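Local coordinates for protein enoyl-CoA hydratase (Thermus thermophilus, PDB 1WZ8) that probably catalyses the reversible hydration of enoyl-CoA thioesters to 3-hydroxyacyl-CoA, as a hexameric member of the crotonase family, at residues A[46-50]-A[99-104]; A[10-14]-A[24-28]. All blocks are in the same frame, centred on the assembly; numbering follows the deposited sequence.

Contact 1: residues A[46-50]-A[99-104]; sequences WRDLE and GPLNFP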
loop_
_atom_site.group_PDB
_atom_site.type_symbol
_atom_site.label_atom_id
_atom_site.label_comp_id
_atom_site.label_asym_id
_atom_site.label_seq_id
_atom_site.Cartn_x
_atom_site.Cartn_y
_atom_site.Cartn_z
ATOM N N TRP A 46 3.009 0.695 28.128
ATOM C CA TRP A 46 2.205 -0.254 27.365
ATOM C C TRP A 46 2.819 -1.645 27.249
ATOM O O TRP A 46 2.101 -2.640 27.245
ATOM C CB TRP A 46 1.892 0.328 25.982
ATOM C CG TRP A 46 1.205 1.657 26.095
ATOM C CD1 TRP A 46 1.790 2.890 26.027
ATOM C CD2 TRP A 46 -0.165 1.883 26.443
ATOM N NE1 TRP A 46 0.872 3.869 26.322
ATOM C CE2 TRP A 46 -0.338 3.279 26.582
ATOM C CE3 TRP A 46 -1.265 1.041 26.659
ATOM C CZ2 TRP A 46 -1.565 3.852 26.929
ATOM C CZ3 TRP A 46 -2.487 1.612 27.005
ATOM C CH2 TRP A 46 -2.626 3.004 27.137
ATOM N N ARG A 47 4.142 -1.723 27.163
ATOM C CA ARG A 47 4.808 -3.021 27.066
ATOM C C ARG A 47 4.577 -3.854 28.321
ATOM O O ARG A 47 4.276 -5.043 28.242
ATOM C CB ARG A 47 6.310 -2.836 26.850
ATOM C CG ARG A 47 6.685 -2.490 25.423
ATOM C CD ARG A 47 8.112 -1.994 25.348
ATOM N NE ARG A 47 8.160 -0.621 24.859
ATOM C CZ ARG A 47 8.963 0.315 25.349
ATOM N NH1 ARG A 47 9.787 0.025 26.346
ATOM N NH2 ARG A 47 8.938 1.543 24.845
ATOM N N ASP A 48 4.715 -3.224 29.482
ATOM C CA ASP A 48 4.518 -3.927 30.741
ATOM C C ASP A 48 3.046 -4.204 31.041
ATOM O O ASP A 48 2.725 -5.147 31.763
ATOM C CB ASP A 48 5.145 -3.136 31.891
ATOM C CG ASP A 48 6.647 -2.996 31.748
ATOM O OD1 ASP A 48 7.297 -3.972 31.317
ATOM O OD2 ASP A 48 7.184 -1.918 32.075
ATOM N N LEU A 49 2.151 -3.393 30.485
ATOM C CA LEU A 49 0.728 -3.590 30.728
ATOM C C LEU A 49 0.241 -4.916 30.164
ATOM O O LEU A 49 -0.722 -5.495 30.663
ATOM C CB LEU A 49 -0.089 -2.443 30.124
ATOM C CG LEU A 49 0.054 -1.086 30.814
ATOM C CD1 LEU A 49 -0.867 -0.075 30.149
ATOM C CD2 LEU A 49 -0.285 -1.230 32.295
ATOM N N GLU A 50 0.909 -5.393 29.122
ATOM C CA GLU A 50 0.535 -6.656 28.498
ATOM C C GLU A 50 0.669 -7.801 29.492
ATOM O O GLU A 50 0.024 -8.837 29.347
ATOM C CB GLU A 50 1.421 -6.925 27.280
ATOM C CG GLU A 50 1.211 -5.949 26.136
ATOM C CD GLU A 50 2.148 -6.197 24.968
ATOM O OE1 GLU A 50 3.374 -6.009 25.129
ATOM O OE2 GLU A 50 1.659 -6.583 23.885
ATOM N N GLY A 99 2.083 2.430 21.091
ATOM C CA GLY A 99 1.839 1.704 22.322
ATOM C C GLY A 99 0.363 1.410 22.486
ATOM O O GLY A 99 -0.038 0.252 22.603
ATOM N N PRO A 100 -0.479 2.450 22.507
ATOM C CA PRO A 100 -1.922 2.260 22.656
ATOM C C PRO A 100 -2.506 1.467 21.479
ATOM O O PRO A 100 -3.349 0.586 21.669
ATOM C CB PRO A 100 -2.451 3.689 22.704
ATOM C CG PRO A 100 -1.309 4.454 23.302
ATOM C CD PRO A 100 -0.126 3.880 22.582
ATOM N N LEU A 101 -2.045 1.775 20.269
ATOM C CA LEU A 101 -2.543 1.094 19.076
ATOM C C LEU A 101 -2.276 -0.397 19.085
ATOM O O LEU A 101 -3.116 -1.184 18.648
ATOM C CB LEU A 101 -1.935 1.687 17.800
ATOM C CG LEU A 101 -2.412 3.051 17.297
ATOM C CD1 LEU A 101 -1.868 3.263 15.885
ATOM C CD2 LEU A 101 -3.932 3.111 17.278
ATOM N N ASN A 102 -1.106 -0.791 19.575
ATOM C CA ASN A 102 -0.769 -2.205 19.607
ATOM C C ASN A 102 -1.110 -2.918 20.912
ATOM O O ASN A 102 -0.897 -4.125 21.034
ATOM C CB ASN A 102 0.705 -2.404 19.241
ATOM C CG ASN A 102 0.974 -2.119 17.770
ATOM O OD1 ASN A 102 0.216 -2.543 16.900
ATOM N ND2 ASN A 102 2.055 -1.402 17.489
ATOM N N PHE A 103 -1.638 -2.181 21.887
ATOM C CA PHE A 103 -2.037 -2.803 23.141
ATOM C C PHE A 103 -3.275 -3.618 22.774
ATOM O O PHE A 103 -4.127 -3.141 22.035
ATOM C CB PHE A 103 -2.394 -1.746 24.183
ATOM C CG PHE A 103 -2.654 -2.316 25.542
ATOM C CD1 PHE A 103 -1.636 -2.959 26.240
ATOM C CD2 PHE A 103 -3.921 -2.254 26.107
ATOM C CE1 PHE A 103 -1.878 -3.539 27.484
ATOM C CE2 PHE A 103 -4.175 -2.830 27.354
ATOM C CZ PHE A 103 -3.154 -3.475 28.041
ATOM N N PRO A 104 -3.393 -4.857 23.283
ATOM C CA PRO A 104 -4.559 -5.685 22.946
ATOM C C PRO A 104 -5.944 -5.256 23.425
ATOM O O PRO A 104 -6.945 -5.555 22.765
ATOM C CB PRO A 104 -4.168 -7.062 23.478
ATOM C CG PRO A 104 -3.287 -6.728 24.649
ATOM C CD PRO A 104 -2.433 -5.610 24.109
#
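Trp46, in the m rotamer with chi2 near 96°, lays its indole across the end of the helix 83-102. One face of the indole receives the backbone of Gly99 (Trp46 CG to Gly99 C, 3.7 Å) and the ring of Pro100, whose CD makes a CH-pi contact 4.0 Å from the centroid of the five-membered ring, nearly on its normal. Gly99 suits this fit because a CB there would clash with Trp46 CD1. Phe103, chi1 t, turns its ring back so that its face meets the indole edge: a T-shaped pair with the six-membered ring, centroids 5.5 Å apart and planes at 64°. In this crotonase fold the contact ties the C-terminal ends of the helices 36-49 and 83-102 together beside the main sheet, with Trp46 and Phe103 both resting on Val58 of strand 57-62. The CA-to-CB bond of Leu49 points toward the partner segment, with Leu49 CB 3.4 Å from Phe103 CE1, and its chi1 m, chi2 t side chain goes on to touch Leu22 and Ile24 of strand 21-26. Glu50, where the helix gives way to loop, sets its backbone N at the Phe103 ring edge (Glu50 N to Phe103 CE1, 3.7 Å), and its aliphatic part reaches Pro104 (Glu50 CG to Pro104 CD, 4.2 Å). No hydrogen bond crosses between the segments; Trp46 NE1 instead makes a weak one to Leu42 O in its own helix.

Contact 2: residues A[10-14]-A[24-28]; sequences PGLAF and ITFRG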
loop_
_atom_site.group_PDB
_atom_site.type_symbol
_atom_site.label_atom_id
_atom_site.label_comp_id
_atom_site.label_asym_id
_atom_site.label_seq_id
_atom_site.Cartn_x
_atom_site.Cartn_y
_atom_site.Cartn_z
ATOM N N PRO A 10 7.157 6.362 38.023
ATOM C CA PRO A 10 6.862 7.575 38.784
ATOM C C PRO A 10 6.128 8.543 37.863
ATOM O O PRO A 10 6.526 8.737 36.716
ATOM C CB PRO A 10 8.251 8.073 39.187
ATOM C CG PRO A 10 9.115 7.613 38.057
ATOM C CD PRO A 10 8.607 6.207 37.814
ATOM N N GLY A 11 5.053 9.138 38.363
ATOM C CA GLY A 11 4.284 10.055 37.546
ATOM C C GLY A 11 2.984 9.399 37.121
ATOM O O GLY A 11 2.034 10.076 36.731
ATOM N N LEU A 12 2.947 8.072 37.189
ATOM C CA LEU A 12 1.750 7.325 36.825
ATOM C C LEU A 12 1.122 6.691 38.059
ATOM O O LEU A 12 1.823 6.196 38.941
ATOM C CB LEU A 12 2.084 6.225 35.812
ATOM C CG LEU A 12 2.594 6.658 34.436
ATOM C CD1 LEU A 12 2.853 5.422 33.584
ATOM C CD2 LEU A 12 1.573 7.562 33.767
ATOM N N ALA A 13 -0.202 6.720 38.115
ATOM C CA ALA A 13 -0.948 6.131 39.218
ATOM C C ALA A 13 -1.874 5.097 38.597
ATOM O O ALA A 13 -2.425 5.326 37.522
ATOM C CB ALA A 13 -1.758 7.199 39.945
ATOM N N PHE A 14 -2.042 3.963 39.267
ATOM C CA PHE A 14 -2.891 2.901 38.743
ATOM C C PHE A 14 -4.007 2.525 39.709
ATOM O O PHE A 14 -3.793 2.434 40.921
ATOM C CB PHE A 14 -2.049 1.663 38.430
ATOM C CG PHE A 14 -0.898 1.928 37.502
ATOM C CD1 PHE A 14 0.270 2.525 37.968
ATOM C CD2 PHE A 14 -0.976 1.571 36.158
ATOM C CE1 PHE A 14 1.346 2.763 37.109
ATOM C CE2 PHE A 14 0.096 1.806 35.289
ATOM C CZ PHE A 14 1.257 2.401 35.766
ATOM N N ILE A 24 -5.259 4.602 34.386
ATOM C CA ILE A 24 -3.918 5.152 34.507
ATOM C C ILE A 24 -4.030 6.670 34.557
ATOM O O ILE A 24 -4.451 7.299 33.585
ATOM C CB ILE A 24 -3.029 4.766 33.305
ATOM C CG1 ILE A 24 -2.947 3.243 33.176
ATOM C CG2 ILE A 24 -1.630 5.349 33.489
ATOM C CD1 ILE A 24 -2.034 2.776 32.048
ATOM N N THR A 25 -3.672 7.247 35.702
ATOM C CA THR A 25 -3.711 8.690 35.893
ATOM C C THR A 25 -2.278 9.201 35.839
ATOM O O THR A 25 -1.416 8.712 36.567
ATOM C CB THR A 25 -4.317 9.068 37.274
ATOM O OG1 THR A 25 -5.671 8.600 37.353
ATOM C CG2 THR A 25 -4.304 10.575 37.466
ATOM N N PHE A 26 -2.011 10.174 34.978
ATOM C CA PHE A 26 -0.659 10.700 34.877
ATOM C C PHE A 26 -0.583 12.120 35.403
ATOM O O PHE A 26 -1.527 12.905 35.276
ATOM C CB PHE A 26 -0.151 10.612 33.434
ATOM C CG PHE A 26 -1.026 11.306 32.430
ATOM C CD1 PHE A 26 -0.858 12.658 32.159
ATOM C CD2 PHE A 26 -2.000 10.597 31.735
ATOM C CE1 PHE A 26 -1.648 13.296 31.202
ATOM C CE2 PHE A 26 -2.795 11.223 30.779
ATOM C CZ PHE A 26 -2.618 12.572 30.510
ATOM N N ARG A 27 0.555 12.436 36.008
ATOM C CA ARG A 27 0.776 13.744 36.604
ATOM C C ARG A 27 2.048 14.377 36.056
ATOM O O ARG A 27 3.130 13.811 36.188
ATOM C CB ARG A 27 0.885 13.574 38.121
ATOM C CG ARG A 27 0.887 14.849 38.941
ATOM C CD ARG A 27 1.008 14.490 40.418
ATOM N NE ARG A 27 0.712 15.613 41.303
ATOM C CZ ARG A 27 1.414 16.739 41.348
ATOM N NH1 ARG A 27 2.465 16.900 40.554
ATOM N NH2 ARG A 27 1.069 17.704 42.188
ATOM N N GLY A 28 1.909 15.542 35.433
ATOM C CA GLY A 28 3.064 16.241 34.893
ATOM C C GLY A 28 3.220 17.574 35.603
ATOM O O GLY A 28 2.929 17.675 36.793
#
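Three backbone hydrogen bonds join these two antiparallel strands of a beta hairpin. Ala13 and Thr25 form a hydrogen-bonded pair that is satisfied in both directions: Ala13 N donates to Thr25 O at 2.8 Å, and Thr25 N to Ala13 O at 2.9 Å. One step beyond strand 24-26, Arg27 N donates to Gly11 O at 2.9 Å, extending the pairing into the loop ends. Gly11, at phi 106° and psi -20°, adopts a backbone shape that would jam a CB against the preceding carbonyl. The same acceptors also take CA-H...O contacts, Phe26 CA to Gly11 O at 3.3 Å, Leu12 CA to Thr25 O at 3.5 Å and Ile24 CA to Ala13 O at 3.4 Å. In the non-hydrogen-bonded pairs, Leu12 with Phe26 and Phe14 with Ile24, main-chain groups turn outward: Phe14 N donates to Glu6 OE2, while Ile24 is bonded through its backbone to Leu59 and Arg61, and Phe26 to Arg61 and Glu63. Gly28 N is hydrogen-bonded to Asn32 OD1. The guanidinium of Arg27 leads away, its NE forming a salt bridge with Glu63 OE2. Leu12, Phe14, Ile24 and Phe26 share one face, where Leu12 CD2 lies 3.5 Å from Phe26 CB and Phe14 CD2 lies 3.9 Å from Ile24 CG1; Ala13 and Thr25 occupy the other. Within this chain strand 12-18 is outermost in the main sheet, strand 21-26 lies between it and strand 57-62, and helix 36-49 packs against Leu12, Ile24 and Phe26.

Contact 2 comes first along the chain and closes before contact 1 opens; their centres lie 16 Å apart, each about 14 Å from the centre of the chain. Helix 36-49 is the next element after strand 21-26 of contact 2, and its last turn enters contact 1. The two contacts meet in an apolar layer: Leu49 CD1 lies 3.6 Å from Ile24 CD1, and Leu49 CD2 lies 4.3 Å from Phe14 CE2. Strand 57-62 borders both, Val58 touching side chains of each contact. Together they link the sheet edge through helix 36-49 to helix 83-102 within the crotonase fold.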